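Long-range contacts in serine protease inhibitor (Thermoanaerobacter tengcongensis, PDB 2PEF), which probably inhibits serine endopeptidases as a serpin, and is held here in the latent state: residues Lys193-Asn198 against Leu263-Tyr268; Asn30-Pro35 against His312-Ser317; Ile18-Asn23 against Asn275-Ser280. All blocks are in the same frame, centred on the assembly; numbering follows the deposited sequence.

Contact 1. Residues Lys193-Asn198 against Leu263-Tyr268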
ATOM      1  N   LYS A 193      22.527 -17.655   9.641  1.00 22.09           N
ATOM      2  CA  LYS A 193      22.913 -17.230   8.298  1.00 20.09           C
ATOM      3  C   LYS A 193      21.793 -16.511   7.550  1.00 18.45           C
ATOM      4  O   LYS A 193      20.645 -16.956   7.550  1.00 18.56           O
ATOM      5  CB  LYS A 193      23.400 -18.431   7.483  1.00 20.07           C
ATOM      6  N   VAL A 194      22.149 -15.396   6.916  1.00 15.60           N
ATOM      7  CA  VAL A 194      21.237 -14.647   6.059  1.00 14.13           C
ATOM      8  C   VAL A 194      21.866 -14.514   4.675  1.00 12.58           C
ATOM      9  O   VAL A 194      23.043 -14.173   4.551  1.00 11.98           O
ATOM     10  CB  VAL A 194      20.937 -13.236   6.628  1.00 14.04           C
ATOM     11  CG1 VAL A 194      20.015 -12.466   5.692  1.00 16.63           C
ATOM     12  CG2 VAL A 194      20.326 -13.327   8.026  1.00 15.97           C
ATOM     13  N   GLU A 195      21.077 -14.777   3.639  1.00 11.37           N
ATOM     14  CA  GLU A 195      21.573 -14.681   2.278  1.00 12.35           C
ATOM     15  C   GLU A 195      21.468 -13.254   1.755  1.00 11.76           C
ATOM     16  O   GLU A 195      20.411 -12.622   1.839  1.00 11.83           O
ATOM     17  CB  GLU A 195      20.841 -15.661   1.361  1.00 12.25           C
ATOM     18  CG  GLU A 195      21.346 -17.095   1.483  1.00 13.96           C
ATOM     19  CD  GLU A 195      20.784 -18.019   0.413  1.00 14.66           C
ATOM     20  OE1 GLU A 195      19.544 -18.131   0.303  1.00 17.84           O
ATOM     21  OE2 GLU A 195      21.587 -18.643  -0.315  1.00 17.66           O
ATOM     22  N   PHE A 196      22.588 -12.756   1.238  1.00 11.09           N
ATOM     23  CA  PHE A 196      22.660 -11.439   0.628  1.00 11.44           C
ATOM     24  C   PHE A 196      22.944 -11.579  -0.859  1.00 11.82           C
ATOM     25  O   PHE A 196      23.655 -12.487  -1.286  1.00 12.72           O
ATOM     26  CB  PHE A 196      23.728 -10.588   1.310  1.00 10.67           C
ATOM     27  CG  PHE A 196      23.237  -9.870   2.533  1.00 14.03           C
ATOM     28  CD1 PHE A 196      23.017 -10.559   3.723  1.00 15.40           C
ATOM     29  CD2 PHE A 196      22.994  -8.504   2.494  1.00 10.82           C
ATOM     30  CE1 PHE A 196      22.561  -9.890   4.861  1.00 14.09           C
ATOM     31  CE2 PHE A 196      22.536  -7.821   3.633  1.00 13.93           C
ATOM     32  CZ  PHE A 196      22.323  -8.520   4.815  1.00 13.80           C
ATOM     33  N   MET A 197      22.366 -10.682  -1.643  1.00 10.85           N
ATOM     34  CA  MET A 197      22.374 -10.825  -3.091  1.00 11.55           C
ATOM     35  C   MET A 197      23.116  -9.661  -3.744  1.00 11.95           C
ATOM     36  O   MET A 197      22.729  -8.499  -3.590  1.00 12.55           O
ATOM     37  CB  MET A 197      20.941 -10.933  -3.621  1.00 11.35           C
ATOM     38  CG  MET A 197      20.061 -11.954  -2.887  1.00  9.83           C
ATOM     39  SD  MET A 197      18.430 -12.190  -3.625  1.00 11.68           S
ATOM     40  CE  MET A 197      17.654 -10.602  -3.330  1.00 12.21           C
ATOM     41  N   ASN A 198      24.185  -9.996  -4.464  1.00 11.48           N
ATOM     42  CA  ASN A 198      25.067  -9.020  -5.103  1.00 10.90           C
ATOM     43  C   ASN A 198      24.682  -8.770  -6.548  1.00 10.75           C
ATOM     44  O   ASN A 198      24.420  -9.715  -7.302  1.00 11.42           O
ATOM     45  CB  ASN A 198      26.513  -9.518  -5.090  1.00 11.58           C
ATOM     46  CG  ASN A 198      27.119  -9.557  -3.702  1.00 14.78           C
ATOM     47  OD1 ASN A 198      26.651  -8.895  -2.778  1.00 14.94           O
ATOM     48  ND2 ASN A 198      28.190 -10.333  -3.557  1.00 19.05           N
ATOM     49  N   LEU A 263      21.688  -6.681  -1.569  1.00 13.26           N
ATOM     50  CA  LEU A 263      20.331  -6.711  -1.048  0.50 12.14           C
ATOM     51  C   LEU A 263      20.083  -8.034  -0.330  1.00 12.58           C
ATOM     52  O   LEU A 263      20.300  -9.102  -0.899  1.00 11.61           O
ATOM     53  CB  LEU A 263      19.324  -6.538  -2.191  0.50 12.53           C
ATOM     54  CG  LEU A 263      17.834  -6.442  -1.858  0.50  9.35           C
ATOM     55  CD1 LEU A 263      17.536  -5.166  -1.070  0.50  5.43           C
ATOM     56  CD2 LEU A 263      17.010  -6.486  -3.136  0.50  9.37           C
ATOM     57  N   PRO A 264      19.636  -7.974   0.940  1.00 12.26           N
ATOM     58  CA  PRO A 264      19.341  -9.260   1.569  1.00 11.38           C
ATOM     59  C   PRO A 264      18.045  -9.840   1.025  1.00 11.45           C
ATOM     60  O   PRO A 264      17.149  -9.091   0.632  1.00 12.57           O
ATOM     61  CB  PRO A 264      19.132  -8.891   3.041  1.00 12.52           C
ATOM     62  CG  PRO A 264      18.648  -7.470   3.000  1.00 14.28           C
ATOM     63  CD  PRO A 264      19.385  -6.839   1.850  1.00 13.11           C
ATOM     64  N   LYS A 265      17.940 -11.163   1.010  1.00 11.19           N
ATOM     65  CA  LYS A 265      16.634 -11.789   0.850  1.00 11.08           C
ATOM     66  C   LYS A 265      15.834 -11.434   2.097  1.00 10.98           C
ATOM     67  O   LYS A 265      16.353 -11.510   3.220  1.00 12.62           O
ATOM     68  CB  LYS A 265      16.767 -13.301   0.717  1.00 11.87           C
ATOM     69  CG  LYS A 265      17.497 -13.745  -0.533  1.00 13.10           C
ATOM     70  CD  LYS A 265      17.347 -15.242  -0.765  1.00 15.33           C
ATOM     71  CE  LYS A 265      18.239 -15.708  -1.903  1.00 16.26           C
ATOM     72  NZ  LYS A 265      18.217 -17.193  -2.059  1.00 15.49           N
ATOM     73  N   PHE A 266      14.585 -11.021   1.918  1.00 10.11           N
ATOM     74  CA  PHE A 266      13.737 -10.742   3.082  1.00  8.89           C
ATOM     75  C   PHE A 266      12.269 -11.028   2.832  1.00  9.12           C
ATOM     76  O   PHE A 266      11.795 -10.960   1.699  1.00  9.57           O
ATOM     77  CB  PHE A 266      13.967  -9.325   3.645  1.00  9.87           C
ATOM     78  CG  PHE A 266      13.521  -8.207   2.739  1.00 10.06           C
ATOM     79  CD1 PHE A 266      12.224  -7.709   2.818  1.00 10.77           C
ATOM     80  CD2 PHE A 266      14.403  -7.634   1.827  1.00  9.49           C
ATOM     81  CE1 PHE A 266      11.802  -6.668   1.994  1.00  8.19           C
ATOM     82  CE2 PHE A 266      13.986  -6.586   0.994  1.00  9.22           C
ATOM     83  CZ  PHE A 266      12.685  -6.103   1.084  1.00  7.12           C
ATOM     84  N   LYS A 267      11.569 -11.355   3.914  1.00  8.64           N
ATOM     85  CA  LYS A 267      10.163 -11.709   3.869  1.00  9.20           C
ATOM     86  C   LYS A 267       9.537 -11.345   5.200  1.00  8.75           C
ATOM     87  O   LYS A 267      10.055 -11.712   6.257  1.00 10.25           O
ATOM     88  CB  LYS A 267      10.003 -13.211   3.606  1.00  9.83           C
ATOM     89  CG  LYS A 267       8.568 -13.672   3.429  1.00 10.89           C
ATOM     90  CD  LYS A 267       8.486 -15.182   3.279  1.00 10.49           C
ATOM     91  NZ  LYS A 267       7.599 -16.231  -0.519  1.00 24.42           N
ATOM     92  N   TYR A 268       8.427 -10.619   5.143  1.00  8.97           N
ATOM     93  CA  TYR A 268       7.668 -10.271   6.335  1.00  8.58           C
ATOM     94  C   TYR A 268       6.257  -9.792   6.008  1.00  9.32           C
ATOM     95  O   TYR A 268       5.923  -9.506   4.848  1.00  8.58           O
ATOM     96  CB  TYR A 268       8.406  -9.230   7.193  1.00  8.90           C
ATOM     97  CG  TYR A 268       8.551  -7.867   6.551  1.00  9.56           C
ATOM     98  CD1 TYR A 268       7.571  -6.887   6.715  1.00  7.95           C
ATOM     99  CD2 TYR A 268       9.674  -7.555   5.787  1.00 10.02           C
ATOM    100  CE1 TYR A 268       7.706  -5.631   6.124  1.00  7.79           C
ATOM    101  CE2 TYR A 268       9.823  -6.307   5.198  1.00 10.18           C
ATOM    102  CZ  TYR A 268       8.838  -5.353   5.368  1.00 10.08           C
ATOM    103  OH  TYR A 268       8.991  -4.123   4.779  1.00  9.31           O
TER

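Contact 2. Residues Asn30-Pro35 against His312-Ser317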
ATOM      1  N   ASN A  30       9.647  -4.289  11.059  1.00 13.31           N
ATOM      2  CA  ASN A  30       9.643  -3.855   9.665  1.00 12.71           C
ATOM      3  C   ASN A  30       8.260  -3.368   9.266  1.00 13.88           C
ATOM      4  O   ASN A  30       7.256  -4.022   9.556  1.00 13.36           O
ATOM      5  CB  ASN A  30      10.035  -4.997   8.731  1.00 12.95           C
ATOM      6  CG  ASN A  30      11.439  -5.512   8.971  1.00 11.64           C
ATOM      7  OD1 ASN A  30      12.185  -4.998   9.806  1.00 11.15           O
ATOM      8  ND2 ASN A  30      11.809  -6.541   8.221  1.00 11.59           N
ATOM      9  N   SER A  31       8.213  -2.224   8.595  1.00 13.23           N
ATOM     10  CA  SER A  31       6.956  -1.672   8.119  1.00 12.73           C
ATOM     11  C   SER A  31       6.804  -1.874   6.615  1.00 12.24           C
ATOM     12  O   SER A  31       7.797  -1.970   5.885  1.00 12.24           O
ATOM     13  CB  SER A  31       6.877  -0.184   8.466  1.00 12.86           C
ATOM     14  OG  SER A  31       7.047   0.006   9.860  1.00 16.78           O
ATOM     15  N   LEU A  32       5.558  -1.958   6.159  1.00 11.73           N
ATOM     16  CA  LEU A  32       5.265  -2.042   4.729  1.00 11.58           C
ATOM     17  C   LEU A  32       3.852  -1.575   4.476  1.00 11.77           C
ATOM     18  O   LEU A  32       2.909  -2.099   5.063  1.00 12.22           O
ATOM     19  CB  LEU A  32       5.415  -3.470   4.212  1.00 12.52           C
ATOM     20  CG  LEU A  32       5.084  -3.704   2.731  1.00 11.08           C
ATOM     21  CD1 LEU A  32       6.110  -3.052   1.798  1.00 12.62           C
ATOM     22  CD2 LEU A  32       4.981  -5.184   2.447  1.00 13.46           C
ATOM     23  N   ILE A  33       3.706  -0.585   3.606  1.00 12.93           N
ATOM     24  CA  ILE A  33       2.374  -0.158   3.198  1.00 13.68           C
ATOM     25  C   ILE A  33       2.284  -0.069   1.683  1.00 13.60           C
ATOM     26  O   ILE A  33       3.297   0.103   0.998  1.00 13.09           O
ATOM     27  CB  ILE A  33       1.926   1.179   3.855  1.00 15.38           C
ATOM     28  CG1 ILE A  33       2.743   2.364   3.337  1.00 17.94           C
ATOM     29  CG2 ILE A  33       1.960   1.080   5.393  1.00 16.42           C
ATOM     30  CD1 ILE A  33       2.003   3.685   3.432  1.00 22.54           C
ATOM     31  N   SER A  34       1.067  -0.232   1.173  1.00 12.77           N
ATOM     32  CA  SER A  34       0.758   0.086  -0.211  1.00 12.36           C
ATOM     33  C   SER A  34      -0.138   1.309  -0.247  1.00 13.01           C
ATOM     34  O   SER A  34      -1.336   1.212   0.052  1.00 13.63           O
ATOM     35  CB  SER A  34       0.061  -1.078  -0.911  1.00 13.44           C
ATOM     36  OG  SER A  34      -0.362  -0.700  -2.203  1.00 12.17           O
ATOM     37  N   PRO A  35       0.438   2.471  -0.596  1.00 14.03           N
ATOM     38  CA  PRO A  35      -0.364   3.683  -0.718  1.00 14.34           C
ATOM     39  C   PRO A  35      -1.468   3.521  -1.759  1.00 14.08           C
ATOM     40  O   PRO A  35      -2.571   4.025  -1.557  1.00 15.61           O
ATOM     41  CB  PRO A  35       0.658   4.734  -1.153  1.00 15.06           C
ATOM     42  CG  PRO A  35       1.968   4.207  -0.684  1.00 15.66           C
ATOM     43  CD  PRO A  35       1.866   2.730  -0.860  1.00 13.12           C
ATOM     44  N   HIS A 312      -5.042  -2.103   7.331  1.00 12.12           N
ATOM     45  CA  HIS A 312      -4.112  -2.336   6.239  1.00 12.25           C
ATOM     46  C   HIS A 312      -3.255  -3.551   6.579  1.00 12.00           C
ATOM     47  O   HIS A 312      -2.671  -3.606   7.655  1.00 12.97           O
ATOM     48  CB  HIS A 312      -3.222  -1.101   6.054  1.00 13.41           C
ATOM     49  CG  HIS A 312      -2.602  -0.995   4.696  1.00 11.84           C
ATOM     50  ND1 HIS A 312      -1.242  -1.025   4.484  1.00 15.89           N
ATOM     51  CD2 HIS A 312      -3.166  -0.846   3.477  1.00  9.25           C
ATOM     52  CE1 HIS A 312      -0.998  -0.900   3.191  1.00 10.58           C
ATOM     53  NE2 HIS A 312      -2.149  -0.791   2.558  1.00 17.14           N
ATOM     54  N   LYS A 313      -3.204  -4.522   5.667  1.00 10.93           N
ATOM     55  CA  LYS A 313      -2.366  -5.715   5.820  1.00 11.37           C
ATOM     56  C   LYS A 313      -1.492  -5.851   4.592  1.00 11.36           C
ATOM     57  O   LYS A 313      -1.977  -5.747   3.466  1.00 10.37           O
ATOM     58  CB  LYS A 313      -3.210  -6.982   5.968  1.00 12.01           C
ATOM     59  CG  LYS A 313      -3.903  -7.154   7.303  1.00 15.84           C
ATOM     60  CD  LYS A 313      -4.434  -8.586   7.486  1.00 13.57           C
ATOM     61  CE  LYS A 313      -3.310  -9.616   7.569  1.00 21.25           C
ATOM     62  NZ  LYS A 313      -3.792 -10.940   8.067  1.00 25.50           N
ATOM     63  N   THR A 314      -0.203  -6.092   4.803  1.00 10.90           N
ATOM     64  CA  THR A 314       0.724  -6.228   3.689  1.00 11.40           C
ATOM     65  C   THR A 314       1.654  -7.417   3.870  1.00 10.83           C
ATOM     66  O   THR A 314       1.830  -7.922   4.978  1.00 10.32           O
ATOM     67  CB  THR A 314       1.585  -4.975   3.508  1.00 12.39           C
ATOM     68  OG1 THR A 314       2.260  -4.695   4.740  1.00 12.45           O
ATOM     69  CG2 THR A 314       0.729  -3.775   3.107  1.00 14.33           C
ATOM     70  N   PHE A 315       2.249  -7.840   2.759  1.00 10.62           N
ATOM     71  CA  PHE A 315       3.201  -8.938   2.726  1.00 10.59           C
ATOM     72  C   PHE A 315       4.206  -8.655   1.617  1.00 11.22           C
ATOM     73  O   PHE A 315       3.843  -8.111   0.574  1.00 11.75           O
ATOM     74  CB  PHE A 315       2.476 -10.261   2.440  1.00 11.14           C
ATOM     75  CG  PHE A 315       3.396 -11.389   2.066  1.00 11.81           C
ATOM     76  CD1 PHE A 315       3.935 -12.223   3.042  1.00 15.66           C
ATOM     77  CD2 PHE A 315       3.729 -11.617   0.732  1.00 10.95           C
ATOM     78  CE1 PHE A 315       4.793 -13.262   2.696  1.00 11.66           C
ATOM     79  CE2 PHE A 315       4.586 -12.659   0.376  1.00 13.47           C
ATOM     80  CZ  PHE A 315       5.119 -13.481   1.360  1.00 13.72           C
ATOM     81  N   ILE A 316       5.465  -9.013   1.860  1.00 11.21           N
ATOM     82  CA  ILE A 316       6.506  -8.931   0.836  1.00 10.85           C
ATOM     83  C   ILE A 316       7.488 -10.091   0.965  1.00 10.40           C
ATOM     84  O   ILE A 316       7.797 -10.542   2.074  1.00 11.02           O
ATOM     85  CB  ILE A 316       7.279  -7.578   0.872  0.50 10.95           C
ATOM     86  CG1 ILE A 316       8.218  -7.462  -0.338  0.50 10.03           C
ATOM     87  CG2 ILE A 316       8.036  -7.409   2.204  0.50 10.34           C
ATOM     88  CD1 ILE A 316       8.597  -6.050  -0.706  0.50 12.21           C
ATOM     89  N   SER A 317       7.968 -10.573  -0.177  1.00 10.99           N
ATOM     90  CA  SER A 317       9.064 -11.523  -0.206  1.00 11.72           C
ATOM     91  C   SER A 317       9.993 -11.124  -1.344  1.00 12.58           C
ATOM     92  O   SER A 317       9.574 -11.058  -2.498  1.00 12.82           O
ATOM     93  CB  SER A 317       8.558 -12.956  -0.389  1.00 13.25           C
ATOM     94  OG  SER A 317       9.624 -13.890  -0.311  1.00 16.16           O
TER

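Contact 3. Residues Ile18-Asn23 against Asn275-Ser280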
ATOM      1  N   ILE A  18       3.593   9.542   0.799  1.00 11.70           N
ATOM      2  CA  ILE A  18       4.672   9.762   1.765  1.00 12.71           C
ATOM      3  C   ILE A  18       4.142  10.153   3.147  1.00 12.70           C
ATOM      4  O   ILE A  18       4.681   9.721   4.165  1.00 12.99           O
ATOM      5  CB  ILE A  18       5.739  10.761   1.223  1.00 11.81           C
ATOM      6  CG1 ILE A  18       6.405  10.197  -0.043  1.00 11.95           C
ATOM      7  CG2 ILE A  18       6.792  11.097   2.288  1.00 13.36           C
ATOM      8  CD1 ILE A  18       7.063   8.813   0.116  1.00 13.30           C
ATOM      9  N   GLU A  19       3.073  10.943   3.189  1.00 13.05           N
ATOM     10  CA  GLU A  19       2.453  11.270   4.475  1.00 13.31           C
ATOM     11  C   GLU A  19       1.874  10.016   5.132  1.00 13.31           C
ATOM     12  O   GLU A  19       2.010   9.818   6.342  1.00 13.02           O
ATOM     13  CB  GLU A  19       1.387  12.359   4.337  1.00 14.62           C
ATOM     14  CG  GLU A  19       1.946  13.743   4.005  1.00 18.22           C
ATOM     15  CD  GLU A  19       3.037  14.200   4.967  1.00 20.88           C
ATOM     16  OE1 GLU A  19       2.792  14.197   6.190  1.00 21.37           O
ATOM     17  OE2 GLU A  19       4.141  14.559   4.494  1.00 25.87           O
ATOM     18  N   LEU A  20       1.248   9.160   4.326  1.00 13.67           N
ATOM     19  CA  LEU A  20       0.762   7.873   4.813  1.00 13.02           C
ATOM     20  C   LEU A  20       1.917   7.030   5.359  1.00 13.53           C
ATOM     21  O   LEU A  20       1.857   6.556   6.493  1.00 13.80           O
ATOM     22  CB  LEU A  20       0.019   7.119   3.703  1.00 13.98           C
ATOM     23  CG  LEU A  20      -0.823   5.906   4.095  1.00 11.34           C
ATOM     24  CD1 LEU A  20      -1.965   6.297   5.034  1.00 15.49           C
ATOM     25  CD2 LEU A  20      -1.367   5.221   2.845  1.00 13.02           C
ATOM     26  N   PHE A  21       2.970   6.872   4.553  1.00 12.13           N
ATOM     27  CA  PHE A  21       4.160   6.116   4.951  1.00 12.70           C
ATOM     28  C   PHE A  21       4.794   6.630   6.241  1.00 12.82           C
ATOM     29  O   PHE A  21       4.987   5.865   7.186  1.00 12.92           O
ATOM     30  CB  PHE A  21       5.185   6.092   3.811  1.00 12.15           C
ATOM     31  CG  PHE A  21       6.495   5.439   4.173  1.00 11.64           C
ATOM     32  CD1 PHE A  21       6.548   4.093   4.523  1.00  9.93           C
ATOM     33  CD2 PHE A  21       7.681   6.168   4.137  1.00 10.32           C
ATOM     34  CE1 PHE A  21       7.767   3.488   4.841  1.00  9.04           C
ATOM     35  CE2 PHE A  21       8.897   5.572   4.453  1.00 13.07           C
ATOM     36  CZ  PHE A  21       8.941   4.232   4.807  1.00 11.13           C
ATOM     37  N   LYS A  22       5.089   7.929   6.293  1.00 13.64           N
ATOM     38  CA  LYS A  22       5.853   8.488   7.414  1.00 15.03           C
ATOM     39  C   LYS A  22       5.097   8.469   8.748  1.00 15.72           C
ATOM     40  O   LYS A  22       5.692   8.693   9.810  1.00 16.04           O
ATOM     41  CB  LYS A  22       6.365   9.895   7.080  1.00 16.43           C
ATOM     42  CG  LYS A  22       5.313  10.994   7.134  1.00 18.41           C
ATOM     43  CD  LYS A  22       5.788  12.249   6.411  1.00 20.46           C
ATOM     44  CE  LYS A  22       6.915  12.946   7.151  1.00 19.16           C
ATOM     45  NZ  LYS A  22       7.334  14.199   6.457  1.00 21.42           N
ATOM     46  N   ASN A  23       3.795   8.205   8.686  1.00 15.40           N
ATOM     47  CA  ASN A  23       2.977   8.068   9.886  1.00 16.38           C
ATOM     48  C   ASN A  23       2.602   6.615  10.216  1.00 16.55           C
ATOM     49  O   ASN A  23       1.854   6.358  11.165  1.00 16.79           O
ATOM     50  CB  ASN A  23       1.734   8.960   9.785  1.00 17.28           C
ATOM     51  CG  ASN A  23       2.074  10.440   9.845  1.00 20.29           C
ATOM     52  OD1 ASN A  23       1.889  11.173   8.870  1.00 24.02           O
ATOM     53  ND2 ASN A  23       2.583  10.890  10.992  1.00 20.56           N
ATOM     54  N   ASN A 275      -6.560   4.719  11.216  1.00 19.39           N
ATOM     55  CA  ASN A 275      -7.449   5.760  11.738  1.00 19.19           C
ATOM     56  C   ASN A 275      -6.744   7.068  12.105  1.00 20.22           C
ATOM     57  O   ASN A 275      -7.089   8.125  11.575  1.00 20.84           O
ATOM     58  CB  ASN A 275      -8.241   5.242  12.940  1.00 19.53           C
ATOM     59  CG  ASN A 275      -9.299   4.232  12.552  1.00 19.42           C
ATOM     60  OD1 ASN A 275      -9.083   3.386  11.679  1.00 21.64           O
ATOM     61  ND2 ASN A 275     -10.449   4.309  13.209  1.00 19.67           N
ATOM     62  N   GLU A 276      -5.757   6.977  12.995  1.00 20.75           N
ATOM     63  CA  GLU A 276      -5.045   8.147  13.524  1.00 22.19           C
ATOM     64  C   GLU A 276      -4.280   8.916  12.445  1.00 21.12           C
ATOM     65  O   GLU A 276      -4.284  10.151  12.430  1.00 20.74           O
ATOM     66  CB  GLU A 276      -4.096   7.736  14.654  1.00 22.38           C
ATOM     67  CG  GLU A 276      -4.784   7.476  15.993  1.00 24.09           C
ATOM     68  CD  GLU A 276      -3.800   7.225  17.131  1.00 24.99           C
ATOM     69  OE1 GLU A 276      -2.576   7.173  16.878  1.00 26.16           O
ATOM     70  OE2 GLU A 276      -4.256   7.086  18.287  1.00 27.84           O
ATOM     71  N   THR A 277      -3.630   8.179  11.548  1.00 20.92           N
ATOM     72  CA  THR A 277      -2.943   8.774  10.401  1.00 21.29           C
ATOM     73  C   THR A 277      -3.921   9.565   9.533  1.00 20.73           C
ATOM     74  O   THR A 277      -3.647  10.708   9.152  1.00 21.14           O
ATOM     75  CB  THR A 277      -2.245   7.688   9.549  1.00 21.13           C
ATOM     76  OG1 THR A 277      -1.235   7.043  10.333  1.00 23.61           O
ATOM     77  CG2 THR A 277      -1.607   8.292   8.304  1.00 22.83           C
ATOM     78  N   LEU A 278      -5.066   8.953   9.240  1.00 20.13           N
ATOM     79  CA  LEU A 278      -6.094   9.574   8.411  1.00 20.35           C
ATOM     80  C   LEU A 278      -6.707  10.805   9.080  1.00 19.68           C
ATOM     81  O   LEU A 278      -6.993  11.797   8.412  1.00 20.42           O
ATOM     82  CB  LEU A 278      -7.170   8.547   8.026  1.00 20.62           C
ATOM     83  CG  LEU A 278      -6.706   7.475   7.025  1.00 19.96           C
ATOM     84  CD1 LEU A 278      -7.701   6.322   6.920  1.00 20.50           C
ATOM     85  CD2 LEU A 278      -6.423   8.073   5.645  1.00 21.69           C
ATOM     86  N   GLU A 279      -6.886  10.743  10.398  1.00 20.04           N
ATOM     87  CA  GLU A 279      -7.368  11.888  11.169  1.00 20.42           C
ATOM     88  C   GLU A 279      -6.375  13.049  11.146  1.00 20.56           C
ATOM     89  O   GLU A 279      -6.777  14.215  11.188  1.00 21.28           O
ATOM     90  CB  GLU A 279      -7.683  11.479  12.611  1.00 19.93           C
ATOM     91  CG  GLU A 279      -8.945  10.632  12.750  1.00 20.38           C
ATOM     92  CD  GLU A 279      -9.131  10.061  14.145  1.00 22.60           C
ATOM     93  OE1 GLU A 279      -8.129   9.658  14.774  1.00 26.47           O
ATOM     94  OE2 GLU A 279     -10.290  10.000  14.607  1.00 24.97           O
ATOM     95  N   SER A 280      -5.086  12.725  11.073  1.00 20.45           N
ATOM     96  CA  SER A 280      -4.032  13.737  11.010  1.00 21.63           C
ATOM     97  C   SER A 280      -3.982  14.404   9.638  1.00 21.76           C
ATOM     98  O   SER A 280      -3.510  15.536   9.505  1.00 22.18           O
ATOM     99  CB  SER A 280      -2.667  13.136  11.370  1.00 22.17           C
ATOM    100  OG  SER A 280      -2.095  12.430  10.282  1.00 24.26           O
TER
HETATM  101  O   HOH W   1      -0.327   7.890  12.698  1.00 31.51           O

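Contact 1. Residues Lys193-Asn198 against Leu263-Tyr268
Phe196 turns one face of its ring onto Pro264, whose CB stands 3.7 Å from the centroid of the Phe196 ring and 16° off its normal, which makes a CH-pi contact. The proline carbon sits somewhat toward the rim, with CE2 its nearest ring atom. Their backbones form an antiparallel non-hydrogen-bonded pair, a position that suits proline, whose N has no hydrogen to give. The next pair, Met197 with Leu263, is hydrogen-bonded in both directions: Met197 N lies 2.7 Å from Leu263 O, and Leu263 N lies 2.9 Å from Met197 O. Beyond the proline, Lys265 N reaches Glu195 O at 3.0 Å with an angle of 163° at the hydrogen.

The Met197 and Leu263 side chains run abreast on the other face. Chi3 of Met197 (-67°) turns CE toward Leu263 CD2, 4.2 Å away. Met197 and Lys265 cross at about a right angle, with Met197 SD 3.6 Å from Lys265 CG. The extended lysine runs beside Glu195 until its NZ meets Glu195 OE1 at 2.9 Å, from above the carboxylate plane. Strand 191-201 and the part of 255-273 before Lys265 belong to the serpin C sheet; past Lys265 the chain runs on into the A sheet beside 310-318. Because Glu320 also salt-bridges Lys265 NZ, the ammonium group has two carboxylate partners, which probably stabilises its positive charge.

Contact 2. Residues Asn30-Pro35 against His312-Ser317
Thr314 OG1 donates to Leu32 O at 2.7 Å, the shortest polar bond between these segments, and it also makes a weak bond to Tyr270 O on strand 255-273. From its position between the backbone N and carbonyl carbon of Thr314, OG1 reaches Leu32 O from 49° above the carbonyl plane. Beside the bond, Leu32 packs obliquely across the threonine: Leu32 CD2 comes within 3.6 Å of Thr314 CB, and the same methyl lies 3.7 Å from Ile316 CB.

The touching backbones diverge by 112°, so 30-35 passes over strand 310-318 rather than pairing with it. This crossing corresponds to the serpin shutter region, where the start of the helix at 35-46 meets the strands of the A sheet. As expected of the latent state, strand 322-331, which takes in part of the reactive-centre loop, lies next to 310-318, and its Ala327 touches both Ser34 and Thr314.

His312 approaches with its ring edge. Ser34 N lies in the ring plane, near CE1, and His312 NE2 makes a weak bond to Ser34 O, 3.3 Å long and bent to 128° at the hydrogen. The Ile33 side chain crosses the histidine at about a right angle, its CB 3.6 Å from His312 CE1. Buried at the same site, His312 ND1 finds no polar partner in the model. The Ser34 hydroxyl is engaged away from the histidine: OG bonds to Ile364 O and caps the backbone N of Ser37, fixing Ser34 as the N-cap of helix 35-46.

Contact 3. Residues Ile18-Asn23 against Asn275-Ser280
Two helices of the serpin framework meet here, the N-terminal helix 7-22 with the residue that follows it and the short helix 275-280 after strand 255-273. Thr277 is the central residue: its methyl packs on Leu20 and Asn23, while its hydroxyl faces Asn23 and a water. Chi1 of -63° places OG1 anti to the carbonyl carbon, leaving CG2 anti to the backbone N. Thr277 CG2 packs against Leu20 CD1 at 3.8 Å, the two side chains crossing at about a right angle, and it also lies 3.7 Å from Asn23 CB. The hydroxyl approaches the same carbon, Thr277 OG1 standing 3.6 Å from Asn23 CB.

A water completes the polar side. It donates to Asn23 O at 3.1 Å and lies 2.7 Å from Thr277 OG1, so it joins the backbone past one helix to a side chain of the other. Ser280 OG donates to Thr277 O at 2.6 Å, turning the serine hydroxyl back onto its own helix. Replacing Thr277 by an alanine would probably leave the bridging water without its hydroxyl mate and open a gap beside Leu20 CD1. Leu20 also touches Met274, Ala38 and Ile33, which carries the contact inward to helix 35-46 and strand 32-33. Such a meeting of helix A with helix I, which follows the sixth strand of sheet A, is part of the helical layer of the serpin fold.

From the N terminus, the chain first passes Ile18-Asn23, then Asn30-Pro35, before either finds its partner. Contact 3 closes a loop of 251 residues when helix 275-280 returns to the first helix; contact 2 closes only later, at His312-Ser317, so the two loops cross. Contact 1 nests inside both. It belongs to the C sheet, whereas contact 2 ties strand 32-33 and the start of helix 35-46 to the A sheet, and contact 3 joins two helices. Contacts 1 and 2 are linked through the neighbouring strands 255-273 and 310-318 and by Tyr268 OH, 2.7 Å from Ser31 O. Contacts 2 and 3 meet where Ile33 packs on Leu20. Contacts 1 and 3 stay about 8 Å apart at their nearest atoms.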